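Local coordinates for La-related protein 7 homolog (Schizosaccharomyces pombe, PDB 6U7V) that binds telomerase RNA ter1 and promotes its assembly with the catalytic subunit trt1 into the telomerase holoenzyme, at residues Q50-E55 against T74-E79. Residues are numbered along the deposited sequence; the frame is centred on the assembly and turned at random.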
loop_
_atom_site.group_PDB
_atom_site.type_symbol
_atom_site.label_atom_id
_atom_site.label_comp_id
_atom_site.label_asym_id
_atom_site.label_seq_id
_atom_site.Cartn_x
_atom_site.Cartn_y
_atom_site.Cartn_z
ATOM N N GLN A 50 -14.761 -2.488 8.862
ATOM C CA GLN A 50 -15.909 -1.734 8.311
ATOM C C GLN A 50 -16.078 -0.441 9.108
ATOM O O GLN A 50 -16.950 0.355 8.722
ATOM C CB GLN A 50 -17.140 -2.646 8.333
ATOM C CG GLN A 50 -17.057 -3.766 7.305
ATOM C CD GLN A 50 -17.098 -3.192 5.908
ATOM O OE1 GLN A 50 -18.003 -2.435 5.558
ATOM N NE2 GLN A 50 -16.098 -3.527 5.103
ATOM N N ASN A 51 -15.234 -0.209 10.107
ATOM C CA ASN A 51 -15.408 0.920 11.064
ATOM C C ASN A 51 -15.016 2.234 10.389
ATOM O O ASN A 51 -15.615 3.284 10.728
ATOM C CB ASN A 51 -14.543 0.762 12.312
ATOM C CG ASN A 51 -14.895 -0.462 13.131
ATOM O OD1 ASN A 51 -14.078 -0.938 13.917
ATOM N ND2 ASN A 51 -16.103 -0.974 12.952
ATOM N N ILE A 52 -14.002 2.195 9.526
ATOM C CA ILE A 52 -13.505 3.412 8.814
ATOM C C ILE A 52 -13.305 3.069 7.340
ATOM O O ILE A 52 -13.059 1.921 6.995
ATOM C CB ILE A 52 -12.211 3.986 9.418
ATOM C CG1 ILE A 52 -11.088 2.951 9.443
ATOM C CG2 ILE A 52 -12.463 4.604 10.790
ATOM C CD1 ILE A 52 -9.733 3.525 9.799
ATOM N N ALA A 53 -13.462 4.070 6.518
ATOM C CA ALA A 53 -13.354 3.955 5.055
ATOM C C ALA A 53 -11.870 3.857 4.695
ATOM O O ALA A 53 -10.986 4.352 5.390
ATOM C CB ALA A 53 -14.015 5.144 4.425
ATOM N N CYS A 54 -11.579 3.249 3.577
ATOM C CA CYS A 54 -10.211 3.219 3.034
ATOM C C CYS A 54 -9.919 4.574 2.416
ATOM O O CYS A 54 -10.539 4.926 1.481
ATOM C CB CYS A 54 -10.093 2.126 1.998
ATOM S SG CYS A 54 -8.430 1.922 1.350
ATOM N N GLU A 55 -8.953 5.305 2.961
ATOM C CA GLU A 55 -8.660 6.687 2.471
ATOM C C GLU A 55 -7.172 6.820 2.213
ATOM O O GLU A 55 -6.460 7.456 2.995
ATOM C CB GLU A 55 -9.268 7.728 3.425
ATOM C CG GLU A 55 -10.792 7.593 3.454
ATOM C CD GLU A 55 -11.665 8.666 4.089
ATOM O OE1 GLU A 55 -11.767 8.678 5.340
ATOM O OE2 GLU A 55 -12.286 9.441 3.341
ATOM N N THR A 74 -4.920 9.371 7.663
ATOM C CA THR A 74 -4.654 9.388 9.110
ATOM C C THR A 74 -3.734 8.246 9.462
ATOM O O THR A 74 -3.687 7.202 8.775
ATOM C CB THR A 74 -5.907 9.367 10.006
ATOM O OG1 THR A 74 -6.415 8.017 9.966
ATOM C CG2 THR A 74 -6.982 10.344 9.627
ATOM N N PRO A 75 -3.059 8.306 10.612
ATOM C CA PRO A 75 -2.253 7.191 11.092
ATOM C C PRO A 75 -3.090 5.919 11.300
ATOM O O PRO A 75 -2.564 4.816 11.034
ATOM C CB PRO A 75 -1.692 7.699 12.410
ATOM C CG PRO A 75 -1.573 9.203 12.141
ATOM C CD PRO A 75 -2.812 9.567 11.397
ATOM N N LEU A 76 -4.331 6.020 11.727
ATOM C CA LEU A 76 -5.141 4.804 11.983
ATOM C C LEU A 76 -5.384 4.114 10.628
ATOM O O LEU A 76 -5.429 2.862 10.559
ATOM C CB LEU A 76 -6.494 5.219 12.559
ATOM C CG LEU A 76 -7.496 4.099 12.784
ATOM C CD1 LEU A 76 -6.890 2.999 13.638
ATOM C CD2 LEU A 76 -8.775 4.667 13.385
ATOM N N HIS A 77 -5.515 4.868 9.548
ATOM C CA HIS A 77 -5.679 4.216 8.228
ATOM C C HIS A 77 -4.400 3.448 7.878
ATOM O O HIS A 77 -4.453 2.307 7.356
ATOM C CB HIS A 77 -5.971 5.226 7.150
ATOM C CG HIS A 77 -7.336 5.772 7.179
ATOM N ND1 HIS A 77 -7.558 7.037 7.708
ATOM C CD2 HIS A 77 -8.498 5.344 6.674
ATOM C CE1 HIS A 77 -8.844 7.290 7.608
ATOM N NE2 HIS A 77 -9.431 6.301 6.963
ATOM N N ALA A 78 -3.230 4.014 8.064
ATOM C CA ALA A 78 -1.945 3.373 7.800
ATOM C C ALA A 78 -1.817 2.085 8.617
ATOM O O ALA A 78 -1.386 1.057 8.079
ATOM C CB ALA A 78 -0.762 4.284 7.987
ATOM N N GLU A 79 -2.142 2.179 9.908
ATOM C CA GLU A 79 -2.040 0.987 10.794
ATOM C C GLU A 79 -2.993 -0.094 10.266
ATOM O O GLU A 79 -2.590 -1.257 10.316
ATOM C CB GLU A 79 -2.431 1.428 12.195
ATOM C CG GLU A 79 -2.288 0.326 13.255
ATOM C CD GLU A 79 -2.699 0.716 14.675
ATOM O OE1 GLU A 79 -3.248 1.805 14.852
ATOM O OE2 GLU A 79 -2.460 -0.095 15.585
HETATM O O HOH W 1 -12.280 7.050 7.313
#
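In the RRM fold of this xRRM domain, the loop that joins helix 34-48 to strand 58-60 passes the first turn of helix 75-87, and the two meet around one aromatic ring, that of His77. Ile52 CD1 lies over one face of the imidazole, 4.1 Å from its centroid, as a CH-pi contact. Over the opposite face comes Glu55 CB, 4.2 Å from the centroid, so that the ring is sandwiched between two aliphatic groups of the same loop. Ile52 reaches this position with CG1 between its backbone N and carbonyl carbon (chi1 57°), and its CD1 also packs against Leu76 CG at 3.8 Å. Thr74, the N-cap of the helix, shares a 2.7 Å hydrogen bond between its OG1 and His77 ND1, which is likely to hold the rotation of the ring, while His77 N gives a weak capping bond to the same OG1. His77 also touches Trp72, and Ile52 rests on Phe45 of helix 34-48. Ala53 O lies in the ring plane, 2.9 Å from His77 NE2. A water sits 3.0 Å from the same His77 NE2. A leucine in place of His77 would probably take away the flat surface between the two aliphatic groups and leave Thr74 OG1 and the water without their ring nitrogens. In the Glu55 conformer described, the water donates a hydrogen bond to Glu55 OE1 (2.6 Å).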